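PDB 3LQY: putative isochorismatase hydrolase from Oleispira antarctica, which is probably a hydrolase of the isochorismatase-like family, its natural substrate not established. Local coordinates for residues Ala144-Ala149 with Val180-Glu185; Thr8-Ile13 with Val117-Met122; Asp14-Tyr19 with Pro67-Gly72. All blocks are in the same frame, centred on the assembly; numbering follows the deposited sequence.

Contact 1: residues Ala144-Ala149 with Val180-Glu185; sequences AHDACA and VASADE
The carbonyl O of Ala181 gathers three groups of 144-149: the amide N of His145 donates to it over 3.0 Å (153° at the hydrogen), CA of Ala144 makes a CA-H...O contact at 3.1 Å, and CD2 of the His145 ring rests against it at 3.2 Å. A second bond lies one step further along. Asp146 OD1, through its syn lone pair, takes the N-H of Ala183 at 2.9 Å and almost perfectly straight, 176°. Asp146 CG sits between its own backbone N and carbonyl carbon (chi1 55°); the bond from OD1 falls at the start of helix 183-187. Ser182 occupies the N-cap position of that helix, and OD2 of Asp146 receives a bond from a water at 2.7 Å that also accepts from Asp184 N. Around this junction the parallel sheet reaches its edge: Ala144 pairs with Ala181 of the outermost strand, and helix 162-173 carries the beta-alpha-beta crossover between the two strands. Beyond Ala144 two overlapping type I turns swing the chain away from this pairing. The His145 side chain covers the edge strand, with CB on CG1 of Val180 at 3.7 Å, while NE2 meets in the ring plane a water 3.0 Å off. That water donates to Glu185 OE2, which Ser182 N also reaches, at 2.9 Å and from above the carboxylate plane. Met170 of helix 162-173 packs on both His145 and Val180, and Leu43 of helix 33-49 on Ala144 and Ala183.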
# COMPACT_ATOMS: atom_id res chain seq x y z
N ALA A 144 7.97 -3.08 -1.35
CA ALA A 144 8.38 -3.22 -2.72
C ALA A 144 8.44 -1.80 -3.27
O ALA A 144 7.43 -1.21 -3.55
CB ALA A 144 7.40 -4.08 -3.50
N HIS A 145 9.63 -1.27 -3.45
CA HIS A 145 9.76 0.17 -3.68
C HIS A 145 9.19 0.63 -5.02
O HIS A 145 8.73 1.77 -5.16
CB HIS A 145 11.21 0.63 -3.54
CG HIS A 145 12.16 -0.05 -4.48
ND1 HIS A 145 12.31 0.33 -5.80
CD2 HIS A 145 13.05 -1.05 -4.28
CE1 HIS A 145 13.22 -0.44 -6.38
NE2 HIS A 145 13.69 -1.28 -5.47
N ASP A 146 9.22 -0.26 -6.02
CA ASP A 146 8.71 0.06 -7.35
C ASP A 146 7.21 -0.22 -7.49
O ASP A 146 6.65 -0.04 -8.58
CB ASP A 146 9.55 -0.61 -8.45
CG ASP A 146 9.66 -2.12 -8.30
OD1 ASP A 146 9.30 -2.68 -7.26
OD2 ASP A 146 10.15 -2.75 -9.23
N ALA A 147 6.59 -0.67 -6.38
CA ALA A 147 5.16 -0.86 -6.29
C ALA A 147 4.48 0.14 -5.35
O ALA A 147 3.36 -0.12 -4.89
CB ALA A 147 4.84 -2.32 -5.85
N CYS A 148 5.13 1.28 -5.10
CA CYS A 148 4.51 2.37 -4.37
C CYS A 148 4.60 3.67 -5.19
O CYS A 148 5.47 3.87 -6.04
CB CYS A 148 5.22 2.57 -3.00
SG CYS A 148 5.16 1.11 -1.87
N ALA A 149 3.76 4.62 -4.85
CA ALA A 149 3.70 5.86 -5.61
C ALA A 149 3.48 7.04 -4.71
O ALA A 149 2.84 6.94 -3.65
CB ALA A 149 2.54 5.77 -6.63
N VAL A 180 13.55 -3.09 1.93
CA VAL A 180 13.10 -2.34 0.77
C VAL A 180 13.82 -2.94 -0.42
O VAL A 180 15.07 -3.00 -0.48
CB VAL A 180 13.38 -0.83 0.90
CG1 VAL A 180 12.96 -0.07 -0.35
CG2 VAL A 180 12.68 -0.25 2.18
N ALA A 181 13.03 -3.45 -1.35
CA ALA A 181 13.54 -4.22 -2.45
C ALA A 181 12.54 -4.15 -3.60
O ALA A 181 11.41 -3.70 -3.42
CB ALA A 181 13.74 -5.65 -2.01
N SER A 182 12.97 -4.61 -4.78
CA SER A 182 12.13 -4.61 -5.99
C SER A 182 11.03 -5.65 -5.86
O SER A 182 11.20 -6.67 -5.17
CB SER A 182 13.03 -4.95 -7.20
OG SER A 182 12.31 -5.17 -8.38
N ALA A 183 9.87 -5.38 -6.48
CA ALA A 183 8.86 -6.42 -6.71
C ALA A 183 9.53 -7.70 -7.20
O ALA A 183 9.30 -8.79 -6.65
CB ALA A 183 7.80 -5.95 -7.73
N ASP A 184 10.37 -7.56 -8.22
CA ASP A 184 11.01 -8.73 -8.83
C ASP A 184 11.94 -9.45 -7.86
O ASP A 184 11.97 -10.69 -7.83
CB ASP A 184 11.76 -8.32 -10.12
CG ASP A 184 10.80 -8.11 -11.32
OD1 ASP A 184 9.70 -8.70 -11.31
OD2 ASP A 184 11.14 -7.35 -12.27
N GLU A 185 12.67 -8.67 -7.05
CA GLU A 185 13.55 -9.24 -6.04
C GLU A 185 12.74 -9.96 -4.98
O GLU A 185 13.13 -11.02 -4.50
CB GLU A 185 14.42 -8.15 -5.41
CG GLU A 185 15.43 -7.56 -6.40
CD GLU A 185 16.12 -6.31 -5.90
OE1 GLU A 185 17.15 -5.95 -6.51
OE2 GLU A 185 15.68 -5.70 -4.89
O HOH W 1 15.99 -3.19 -5.92
O HOH W 2 10.22 -5.44 -9.69

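Contact 2: residues Thr8-Ile13 with Val117-Met122; sequences TALLLI and VIVGAM
Leu10 and Val117 meet on one face of the sheet with their side chains crossing obliquely, CD1 of Leu10 lying 3.8 Å from CG1 of Val117. Leu10 CG stands anti to the backbone N (chi1 171°), and CD1, at the end of the side chain, also reaches Val119 CG1 at 4.0 Å. Leu12 is set differently: it runs beside Val119, both pointing the same way, with its CG 3.8 Å from CG2 of Val119. At the start of the pairing Thr8 turns its methyl CG2, not its hydroxyl, onto Val117 CG2. The opposite face carries Leu11, Ile13 and Ile118, where Ile13 CB and CG1 lean on the carbonyl O of Val119. Five backbone bonds in regular parallel register hold the strands, from Val117 N to Ala9 O at one end to Ala121 N to Ile13 O, 2.9 Å, at the other. Next to that last bond Gly120, in a backbone conformation that favours glycine, brings its CA within 3.2 Å of Ile13 O. A cis peptide then leads into Met122, a selenomethionine, whose N hydrogen-bonds OD2 of the 3-sulfinoalanine at position 126, consistent with the family's cysteine-containing active site. These are central strands of the alpha/beta fold: 54-59 flanks 8-13, 140-149 flanks 115-121, and Leu43, Leu44 and Phe47 of helix 33-49 cover the Leu10, Leu12 and Val119 face.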
# COMPACT_ATOMS: atom_id res chain seq x y z
N THR A 8 3.46 -14.52 5.87
CA THR A 8 3.66 -13.24 5.22
C THR A 8 2.45 -12.92 4.36
O THR A 8 2.06 -13.72 3.50
CB THR A 8 4.97 -13.20 4.40
OG1 THR A 8 6.07 -13.58 5.25
CG2 THR A 8 5.22 -11.80 3.82
N ALA A 9 1.86 -11.75 4.63
CA ALA A 9 0.70 -11.24 3.92
C ALA A 9 1.16 -10.15 2.97
O ALA A 9 2.02 -9.32 3.32
CB ALA A 9 -0.28 -10.66 4.92
N LEU A 10 0.62 -10.12 1.77
CA LEU A 10 0.79 -8.96 0.88
C LEU A 10 -0.30 -7.96 1.24
O LEU A 10 -1.48 -8.30 1.32
CB LEU A 10 0.75 -9.36 -0.59
CG LEU A 10 0.70 -8.30 -1.70
CD1 LEU A 10 2.10 -7.63 -1.88
CD2 LEU A 10 0.15 -8.98 -2.97
N LEU A 11 0.13 -6.73 1.51
CA LEU A 11 -0.74 -5.67 2.02
C LEU A 11 -0.73 -4.54 1.02
O LEU A 11 0.29 -3.85 0.84
CB LEU A 11 -0.27 -5.18 3.38
CG LEU A 11 -1.15 -4.23 4.18
CD1 LEU A 11 -2.51 -4.81 4.42
CD2 LEU A 11 -0.48 -3.93 5.52
N LEU A 12 -1.86 -4.35 0.38
CA LEU A 12 -1.94 -3.37 -0.66
C LEU A 12 -2.68 -2.17 -0.11
O LEU A 12 -3.86 -2.25 0.23
CB LEU A 12 -2.68 -3.97 -1.87
CG LEU A 12 -2.10 -5.31 -2.40
CD1 LEU A 12 -2.72 -6.56 -1.72
CD2 LEU A 12 -2.24 -5.42 -3.92
N ILE A 13 -1.99 -1.05 -0.06
CA ILE A 13 -2.53 0.18 0.54
C ILE A 13 -3.04 1.13 -0.52
O ILE A 13 -2.27 1.73 -1.24
CB ILE A 13 -1.42 0.93 1.37
CG1 ILE A 13 -0.83 0.02 2.45
CG2 ILE A 13 -2.03 2.19 2.00
CD1 ILE A 13 -1.82 -0.42 3.52
N VAL A 117 4.45 -7.68 3.26
CA VAL A 117 5.06 -7.10 2.06
C VAL A 117 4.11 -5.98 1.65
O VAL A 117 2.93 -6.22 1.44
CB VAL A 117 5.21 -8.11 0.92
CG1 VAL A 117 5.62 -7.40 -0.38
CG2 VAL A 117 6.25 -9.16 1.28
N ILE A 118 4.64 -4.75 1.62
CA ILE A 118 3.81 -3.53 1.53
C ILE A 118 3.94 -2.88 0.17
O ILE A 118 5.06 -2.69 -0.32
CB ILE A 118 4.19 -2.55 2.65
CG1 ILE A 118 3.72 -3.14 4.00
CG2 ILE A 118 3.63 -1.17 2.43
CD1 ILE A 118 4.54 -2.64 5.22
N VAL A 119 2.80 -2.57 -0.44
CA VAL A 119 2.76 -1.89 -1.72
C VAL A 119 1.61 -0.87 -1.65
O VAL A 119 0.76 -0.93 -0.77
CB VAL A 119 2.60 -2.88 -2.90
CG1 VAL A 119 3.66 -4.03 -2.81
CG2 VAL A 119 1.15 -3.43 -2.99
N GLY A 120 1.61 0.08 -2.56
CA GLY A 120 0.51 1.04 -2.60
C GLY A 120 0.92 2.51 -2.54
O GLY A 120 1.96 2.90 -3.04
N ALA A 121 0.07 3.32 -1.93
CA ALA A 121 0.17 4.77 -2.07
C ALA A 121 -0.46 5.44 -0.85
O ALA A 121 -1.37 4.87 -0.24
CB ALA A 121 -0.52 5.22 -3.35
N MSE A 122 0.00 6.65 -0.43
CA MSE A 122 1.11 7.37 -1.01
C MSE A 122 2.40 7.14 -0.16
O MSE A 122 2.31 6.92 1.05
CB MSE A 122 0.77 8.86 -1.01
CG MSE A 122 -0.54 9.15 -1.67
SE MSE A 122 -1.02 11.03 -1.59
CE MSE A 122 -2.00 10.99 0.08

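Contact 3: residues Asp14-Tyr19 with Pro67-Gly72; sequences DFQNDY and PFFLPG
Phe69 drives its ring into 14-19, packed on both faces and at its edge. The Gln16 amide stacks over one face, planes 11° apart, with NE2 3.7 Å above the ring centre; that NE2 is bonded to the carbonyl O atoms of Ala76 and His59, which fixes the amide. On the other face lies CD2 of adjacent Phe68. At its edge Phe69 points CZ 3.4 Å above the centre of the Tyr19 ring, an edge-to-face (T-shaped) pair with planes at 64° and centroids 4.7 Å apart. Tyr19, Phe68 and Phe69 form an aromatic cluster. Asp18 holds the backbone, OD2 accepting from Phe69 N at 2.9 Å on its anti side, while its CB packs against Phe69 CE1 at 3.5 Å. The outer part is looser. Phe68 meets Tyr19 only rim to rim, CE2 to OH at 3.7 Å, and a water bridges Asp18 OD2 to Leu70 N before the chain exits through exposed Pro71 and Gly72. Both loops follow C-terminal strand ends, probably the catalytic end in this family, where Asp14 makes a long, weak ion pair with Lys93; Phe69 also touches His59 of strand 54-59, and Tyr19 backs onto Ala121 of strand 115-121.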
# COMPACT_ATOMS: atom_id res chain seq x y z
N ASP A 14 -4.37 1.22 -0.63
CA ASP A 14 -5.04 2.27 -1.34
C ASP A 14 -4.64 2.41 -2.79
O ASP A 14 -4.41 3.52 -3.26
CB ASP A 14 -4.89 3.64 -0.66
CG ASP A 14 -5.43 3.70 0.76
OD1 ASP A 14 -6.02 2.73 1.24
OD2 ASP A 14 -5.20 4.76 1.44
N PHE A 15 -4.64 1.31 -3.55
CA PHE A 15 -4.44 1.44 -4.98
C PHE A 15 -5.83 1.77 -5.57
O PHE A 15 -6.48 0.93 -6.18
CB PHE A 15 -3.88 0.15 -5.59
CG PHE A 15 -2.38 0.11 -5.74
CD1 PHE A 15 -1.72 1.09 -6.47
CD2 PHE A 15 -1.64 -0.93 -5.24
CE1 PHE A 15 -0.39 1.04 -6.68
CE2 PHE A 15 -0.28 -1.00 -5.44
CZ PHE A 15 0.36 -0.00 -6.15
N GLN A 16 -6.31 2.99 -5.32
CA GLN A 16 -7.64 3.43 -5.64
C GLN A 16 -7.65 4.38 -6.82
O GLN A 16 -6.68 5.08 -7.10
CB GLN A 16 -8.30 4.07 -4.42
CG GLN A 16 -8.55 3.08 -3.31
CD GLN A 16 -8.79 3.77 -2.00
OE1 GLN A 16 -7.89 3.80 -1.15
NE2 GLN A 16 -9.96 4.32 -1.81
N ASN A 17 -8.75 4.32 -7.57
CA ASN A 17 -8.86 5.04 -8.83
C ASN A 17 -8.44 6.50 -8.82
O ASN A 17 -7.77 6.97 -9.75
CB ASN A 17 -10.30 4.96 -9.34
CG ASN A 17 -10.64 3.59 -9.92
OD1 ASN A 17 -9.79 2.94 -10.52
ND2 ASN A 17 -11.87 3.14 -9.72
N ASP A 18 -8.87 7.25 -7.81
CA ASP A 18 -8.47 8.70 -7.74
C ASP A 18 -6.98 9.02 -7.83
O ASP A 18 -6.60 10.18 -8.08
CB ASP A 18 -9.06 9.42 -6.51
CG ASP A 18 -10.54 9.82 -6.67
OD1 ASP A 18 -10.98 10.09 -7.80
OD2 ASP A 18 -11.28 9.84 -5.65
N TYR A 19 -6.14 8.01 -7.62
CA TYR A 19 -4.69 8.14 -7.70
C TYR A 19 -4.08 7.98 -9.07
O TYR A 19 -2.95 8.35 -9.28
CB TYR A 19 -4.01 7.15 -6.73
CG TYR A 19 -4.04 7.51 -5.25
CD1 TYR A 19 -4.21 8.82 -4.83
CD2 TYR A 19 -3.83 6.53 -4.29
CE1 TYR A 19 -4.14 9.16 -3.49
CE2 TYR A 19 -3.77 6.84 -2.91
CZ TYR A 19 -3.94 8.17 -2.53
OH TYR A 19 -3.92 8.47 -1.19
N PRO A 67 -11.91 15.98 -0.56
CA PRO A 67 -11.18 16.33 -1.78
C PRO A 67 -11.02 15.19 -2.78
O PRO A 67 -10.96 15.44 -3.98
CB PRO A 67 -9.79 16.75 -1.26
CG PRO A 67 -9.66 16.00 0.01
CD PRO A 67 -11.02 15.96 0.62
N PHE A 68 -10.90 13.97 -2.28
CA PHE A 68 -10.76 12.77 -3.09
C PHE A 68 -11.23 11.62 -2.22
O PHE A 68 -11.49 11.81 -1.02
CB PHE A 68 -9.33 12.56 -3.60
CG PHE A 68 -8.27 12.43 -2.52
CD1 PHE A 68 -7.89 13.52 -1.75
CD2 PHE A 68 -7.61 11.23 -2.33
CE1 PHE A 68 -6.89 13.38 -0.76
CE2 PHE A 68 -6.57 11.10 -1.37
CZ PHE A 68 -6.25 12.15 -0.59
N PHE A 69 -11.32 10.43 -2.79
CA PHE A 69 -11.86 9.28 -2.09
C PHE A 69 -13.17 9.59 -1.40
O PHE A 69 -13.37 9.26 -0.23
CB PHE A 69 -10.85 8.68 -1.13
CG PHE A 69 -9.59 8.19 -1.78
CD1 PHE A 69 -9.56 7.84 -3.13
CD2 PHE A 69 -8.43 7.96 -1.02
CE1 PHE A 69 -8.39 7.37 -3.71
CE2 PHE A 69 -7.28 7.49 -1.63
CZ PHE A 69 -7.27 7.17 -2.95
N LEU A 70 -14.10 10.13 -2.18
CA LEU A 70 -15.41 10.46 -1.67
C LEU A 70 -16.04 9.16 -1.28
O LEU A 70 -15.83 8.14 -1.94
CB LEU A 70 -16.24 11.23 -2.69
CG LEU A 70 -16.00 12.74 -2.65
CD1 LEU A 70 -14.59 13.12 -3.08
CD2 LEU A 70 -17.00 13.45 -3.53
N PRO A 71 -16.78 9.17 -0.17
CA PRO A 71 -17.32 7.91 0.29
C PRO A 71 -18.43 7.39 -0.67
O PRO A 71 -19.34 8.14 -1.09
CB PRO A 71 -17.79 8.25 1.70
CG PRO A 71 -18.27 9.68 1.57
CD PRO A 71 -17.27 10.30 0.63
N GLY A 72 -18.31 6.12 -1.06
CA GLY A 72 -19.21 5.49 -2.02
C GLY A 72 -18.95 5.78 -3.50
O GLY A 72 -19.68 5.26 -4.37
O HOH W 3 -13.88 10.31 -5.07

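Contact 2 is the buried middle of the parallel sheet, almost wholly backbone bonds and aliphatic side chains. Contact 1 belongs to the same sheet at its edge and is only partly buried, so waters and carboxylates supplement the single beta bridge, Ala144 with Ala181. The two join where strands 115-121 and 140-149 lie side by side, Gly120 N facing Ala147 O at 2.9 Å. Contact 3, about 22 Å from contact 1 between centres, is buried too but off the sheet: it links loops and relies on aromatic rings around one aspartate bond. It meets contact 2 through Phe15 on Gly120 and Val119 and Tyr19 on Ala121 and Met122; Phe15 also packs on Ala147 O of contact 1.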